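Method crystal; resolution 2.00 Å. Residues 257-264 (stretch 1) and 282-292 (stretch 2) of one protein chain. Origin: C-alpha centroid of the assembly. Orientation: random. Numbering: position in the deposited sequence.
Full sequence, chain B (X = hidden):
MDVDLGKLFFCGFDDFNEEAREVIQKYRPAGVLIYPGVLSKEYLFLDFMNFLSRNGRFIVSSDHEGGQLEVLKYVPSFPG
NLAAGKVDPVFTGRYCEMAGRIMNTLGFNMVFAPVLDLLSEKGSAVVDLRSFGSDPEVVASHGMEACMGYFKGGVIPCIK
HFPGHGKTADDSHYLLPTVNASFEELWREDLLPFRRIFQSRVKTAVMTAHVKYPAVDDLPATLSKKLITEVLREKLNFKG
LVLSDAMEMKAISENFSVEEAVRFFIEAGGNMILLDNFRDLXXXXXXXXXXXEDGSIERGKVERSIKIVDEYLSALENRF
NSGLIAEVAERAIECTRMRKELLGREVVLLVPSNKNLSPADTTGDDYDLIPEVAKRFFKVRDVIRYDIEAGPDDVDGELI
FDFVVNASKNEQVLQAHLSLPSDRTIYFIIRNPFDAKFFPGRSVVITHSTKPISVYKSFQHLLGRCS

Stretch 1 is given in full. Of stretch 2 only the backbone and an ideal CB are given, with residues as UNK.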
# COMPACT_ATOMS: atom_id res chain seq x y z
N SER B 257 -26.02 9.65 29.26
CA SER B 257 -25.36 8.55 29.92
C SER B 257 -25.21 7.45 28.90
O SER B 257 -25.93 7.45 27.88
CB SER B 257 -26.18 8.07 31.12
OG SER B 257 -27.33 7.33 30.71
N VAL B 258 -24.28 6.52 29.16
CA VAL B 258 -24.11 5.35 28.32
C VAL B 258 -25.46 4.66 28.16
O VAL B 258 -25.88 4.27 27.06
CB VAL B 258 -23.09 4.30 28.92
CG1 VAL B 258 -23.19 2.98 28.16
CG2 VAL B 258 -21.64 4.82 28.91
N GLU B 259 -26.16 4.52 29.29
CA GLU B 259 -27.43 3.82 29.31
C GLU B 259 -28.42 4.59 28.39
O GLU B 259 -29.19 3.98 27.61
CB GLU B 259 -27.94 3.72 30.75
CG GLU B 259 -29.16 2.84 30.96
CD GLU B 259 -29.98 3.23 32.19
OE1 GLU B 259 -30.34 4.44 32.33
OE2 GLU B 259 -30.20 2.34 33.06
N GLU B 260 -28.38 5.92 28.45
CA GLU B 260 -29.25 6.76 27.62
C GLU B 260 -28.88 6.61 26.12
O GLU B 260 -29.75 6.41 25.26
CB GLU B 260 -29.17 8.23 28.07
CG GLU B 260 -29.95 8.61 29.35
CD GLU B 260 -29.57 10.01 29.86
OE1 GLU B 260 -28.46 10.45 29.49
OE2 GLU B 260 -30.34 10.69 30.60
N ALA B 261 -27.59 6.71 25.81
CA ALA B 261 -27.11 6.54 24.43
C ALA B 261 -27.57 5.21 23.83
O ALA B 261 -28.11 5.17 22.72
CB ALA B 261 -25.60 6.64 24.39
N VAL B 262 -27.36 4.14 24.58
CA VAL B 262 -27.78 2.82 24.12
C VAL B 262 -29.29 2.72 23.90
O VAL B 262 -29.74 2.27 22.81
CB VAL B 262 -27.29 1.74 25.08
CG1 VAL B 262 -27.87 0.38 24.71
CG2 VAL B 262 -25.76 1.69 25.03
N ARG B 263 -30.06 3.14 24.93
CA ARG B 263 -31.53 3.09 24.88
C ARG B 263 -32.06 3.90 23.72
O ARG B 263 -32.83 3.41 22.91
CB ARG B 263 -32.19 3.64 26.16
CG ARG B 263 -33.71 3.32 26.24
CD ARG B 263 -34.50 4.11 27.32
NE ARG B 263 -33.67 4.49 28.46
CZ ARG B 263 -33.20 5.72 28.67
NH1 ARG B 263 -33.51 6.73 27.83
NH2 ARG B 263 -32.42 5.94 29.73
N PHE B 264 -31.66 5.16 23.67
CA PHE B 264 -32.19 6.05 22.65
C PHE B 264 -31.82 5.50 21.26
O PHE B 264 -32.69 5.39 20.39
CB PHE B 264 -31.66 7.48 22.82
CG PHE B 264 -32.38 8.29 23.88
CD1 PHE B 264 -33.75 8.19 24.04
CD2 PHE B 264 -31.66 9.16 24.72
CE1 PHE B 264 -34.41 8.96 25.01
CE2 PHE B 264 -32.29 9.91 25.69
CZ PHE B 264 -33.69 9.83 25.84
N UNK B 282 -17.41 -3.88 27.26
CA UNK B 282 -18.18 -4.44 28.37
C UNK B 282 -19.23 -3.46 28.99
O UNK B 282 -20.40 -3.86 29.12
CB UNK B 282 -17.20 -4.89 29.46
N UNK B 283 -18.85 -2.24 29.35
CA UNK B 283 -19.84 -1.30 29.90
C UNK B 283 -21.07 -1.20 29.00
O UNK B 283 -22.17 -1.63 29.40
CB UNK B 283 -19.22 0.09 30.08
N UNK B 284 -20.88 -0.71 27.78
CA UNK B 284 -21.98 -0.63 26.85
C UNK B 284 -22.72 -1.94 26.73
O UNK B 284 -23.95 -1.97 26.78
CB UNK B 284 -21.48 -0.19 25.47
N UNK B 285 -21.96 -3.03 26.62
CA UNK B 285 -22.57 -4.34 26.42
C UNK B 285 -23.51 -4.63 27.59
O UNK B 285 -24.67 -5.04 27.41
CB UNK B 285 -21.50 -5.43 26.29
N UNK B 286 -22.99 -4.44 28.80
CA UNK B 286 -23.78 -4.85 29.97
C UNK B 286 -24.98 -3.91 30.00
O UNK B 286 -26.11 -4.33 30.30
CB UNK B 286 -22.97 -4.79 31.27
N UNK B 287 -24.73 -2.66 29.63
CA UNK B 287 -25.80 -1.67 29.65
C UNK B 287 -26.91 -2.16 28.72
O UNK B 287 -28.09 -2.17 29.11
CB UNK B 287 -25.29 -0.29 29.23
N UNK B 288 -26.52 -2.64 27.53
CA UNK B 288 -27.54 -3.06 26.58
C UNK B 288 -28.37 -4.13 27.25
O UNK B 288 -29.62 -4.04 27.28
CB UNK B 288 -26.93 -3.57 25.27
N UNK B 289 -27.70 -5.09 27.86
CA UNK B 289 -28.40 -6.22 28.44
C UNK B 289 -29.36 -5.77 29.53
O UNK B 289 -30.49 -6.23 29.58
CB UNK B 289 -27.40 -7.23 29.00
N UNK B 290 -28.92 -4.82 30.35
CA UNK B 290 -29.77 -4.35 31.42
C UNK B 290 -31.06 -3.81 30.81
O UNK B 290 -32.15 -4.19 31.24
CB UNK B 290 -29.06 -3.28 32.26
N UNK B 291 -30.91 -2.96 29.78
CA UNK B 291 -32.04 -2.26 29.18
C UNK B 291 -32.93 -3.24 28.46
O UNK B 291 -34.10 -2.97 28.23
CB UNK B 291 -31.56 -1.17 28.22
N UNK B 292 -32.40 -4.41 28.16
CA UNK B 292 -33.23 -5.40 27.50
C UNK B 292 -34.02 -6.15 28.57
O UNK B 292 -35.18 -6.52 28.35
CB UNK B 292 -32.39 -6.36 26.66

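Stretch 2 is helical throughout and crosses the helix of stretch 1 at 61°, with the axes 9.3 Å apart at closest approach.

Position 282 has nothing of stretch 1 within 5.5 Å of its ideal CB. Many residues would suit it. It is Pro282, with no contact here.

At 283 CA-to-CB points sideways. The ideal CB lies 5.3 Å from Val258 CG1, so a small or medium apolar group could reach that methyl, but polar residues would also fit. Val283 is deposited; its CG1 lies 4.2 Å from Val258 CG1.

Position 284 also points sideways, yet its ideal CB is 4.5 Å from Val258 CG1 and 4.7 Å from Val262 CG2. Two valine methyls invite a leucine, methionine or aromatic side chain. The residue is Tyr284, with chi1 in m. Val258 CG1 sits over one ring face, 3.6 Å from the centroid of the Tyr284 ring, in a CH-pi contact. Val262 CG2 adds an apolar contact with Tyr284 CD2 at 3.8 Å.

Position 285 points away and 286 is out of reach. Stretch 1 sets no preference at either. They are Tyr285 and Glu286.

At 287 CB points toward stretch 1, and the backbones are close: its CA is 5.7 Å from Glu259 CA. The ideal CB is 4.0 Å from Val258 CG1. Glycine, alanine, serine or cysteine would suit so tight an approach. Ser287 is deposited. Its OG packs 3.4 Å from Glu259 CA.

Position 288 points sideways, its ideal CB 4.1 Å from Val262 CG1. An aliphatic residue fits well. Leu288 brings CD1 to 3.6 Å from Val262 CG1.

Position 289 is out of reach and leaves the choice open. It is Lys289.

At 290 CB points toward stretch 1, but nothing lies within 5.5 Å of it. The carboxylate of Glu259 waits farther out, so a long basic side chain is favoured; a polar one could also serve. Lys290 is extended, with all four chi angles in t. Its NZ donates a hydrogen bond to Glu259 OE2 at 2.7 Å, part of a salt bridge.

Position 291 points toward stretch 1. Its ideal CB is 5.3 Å from both Arg263 CB and Val262 CG1, and 5.4 Å from Glu259 CG. This leaves room for a leucine, isoleucine or methionine. Leu291 fills it: CD1 lies 3.2 Å from Glu259 O and 4.1 Å from Val262 CG1, while CD2 lies 3.5 Å from Glu259 CG.

Position 292 is out of reach, so stretch 1 does not restrict it. It is Ile292.

Stretch 2 282-292: PVYYESLKKLI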
# COMPACT_ATOMS: atom_id res chain seq x y z
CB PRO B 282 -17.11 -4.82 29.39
CG PRO B 282 -15.90 -5.09 28.57
CD PRO B 282 -15.95 -4.07 27.46
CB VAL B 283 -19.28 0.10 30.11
CG1 VAL B 283 -20.36 0.98 30.62
CG2 VAL B 283 -18.16 0.02 31.12
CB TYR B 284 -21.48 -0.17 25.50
CG TYR B 284 -21.14 1.28 25.49
CD1 TYR B 284 -19.94 1.71 26.04
CD2 TYR B 284 -22.01 2.22 24.95
CE1 TYR B 284 -19.60 3.05 26.04
CE2 TYR B 284 -21.67 3.56 24.93
CZ TYR B 284 -20.46 3.97 25.49
OH TYR B 284 -20.10 5.30 25.51
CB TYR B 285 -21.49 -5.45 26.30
CG TYR B 285 -22.04 -6.80 25.91
CD1 TYR B 285 -22.16 -7.15 24.57
CD2 TYR B 285 -22.46 -7.72 26.87
CE1 TYR B 285 -22.67 -8.37 24.19
CE2 TYR B 285 -22.98 -8.96 26.50
CZ TYR B 285 -23.06 -9.28 25.15
OH TYR B 285 -23.56 -10.48 24.75
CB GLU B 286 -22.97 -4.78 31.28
CG GLU B 286 -21.89 -5.91 31.45
CD GLU B 286 -22.43 -7.36 31.33
OE1 GLU B 286 -23.46 -7.71 31.98
OE2 GLU B 286 -21.79 -8.18 30.61
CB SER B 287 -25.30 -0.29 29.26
OG SER B 287 -26.35 0.62 29.38
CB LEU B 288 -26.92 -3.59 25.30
CG LEU B 288 -27.95 -4.13 24.31
CD1 LEU B 288 -28.89 -3.01 23.92
CD2 LEU B 288 -27.22 -4.69 23.06
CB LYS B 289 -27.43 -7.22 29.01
CG LYS B 289 -26.91 -8.19 27.99
CD LYS B 289 -25.89 -9.09 28.64
CE LYS B 289 -26.48 -9.77 29.84
NZ LYS B 289 -26.90 -11.15 29.49
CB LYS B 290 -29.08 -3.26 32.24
CG LYS B 290 -29.97 -2.66 33.32
CD LYS B 290 -29.30 -1.44 33.98
CE LYS B 290 -30.30 -0.52 34.68
NZ LYS B 290 -29.62 0.73 35.20
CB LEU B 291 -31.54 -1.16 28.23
CG LEU B 291 -30.69 -0.11 28.93
CD1 LEU B 291 -30.22 1.02 28.01
CD2 LEU B 291 -31.54 0.47 30.05
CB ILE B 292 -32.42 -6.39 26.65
CG1 ILE B 292 -31.75 -5.68 25.45
CG2 ILE B 292 -33.31 -7.50 26.11
CD1 ILE B 292 -30.91 -6.63 24.55
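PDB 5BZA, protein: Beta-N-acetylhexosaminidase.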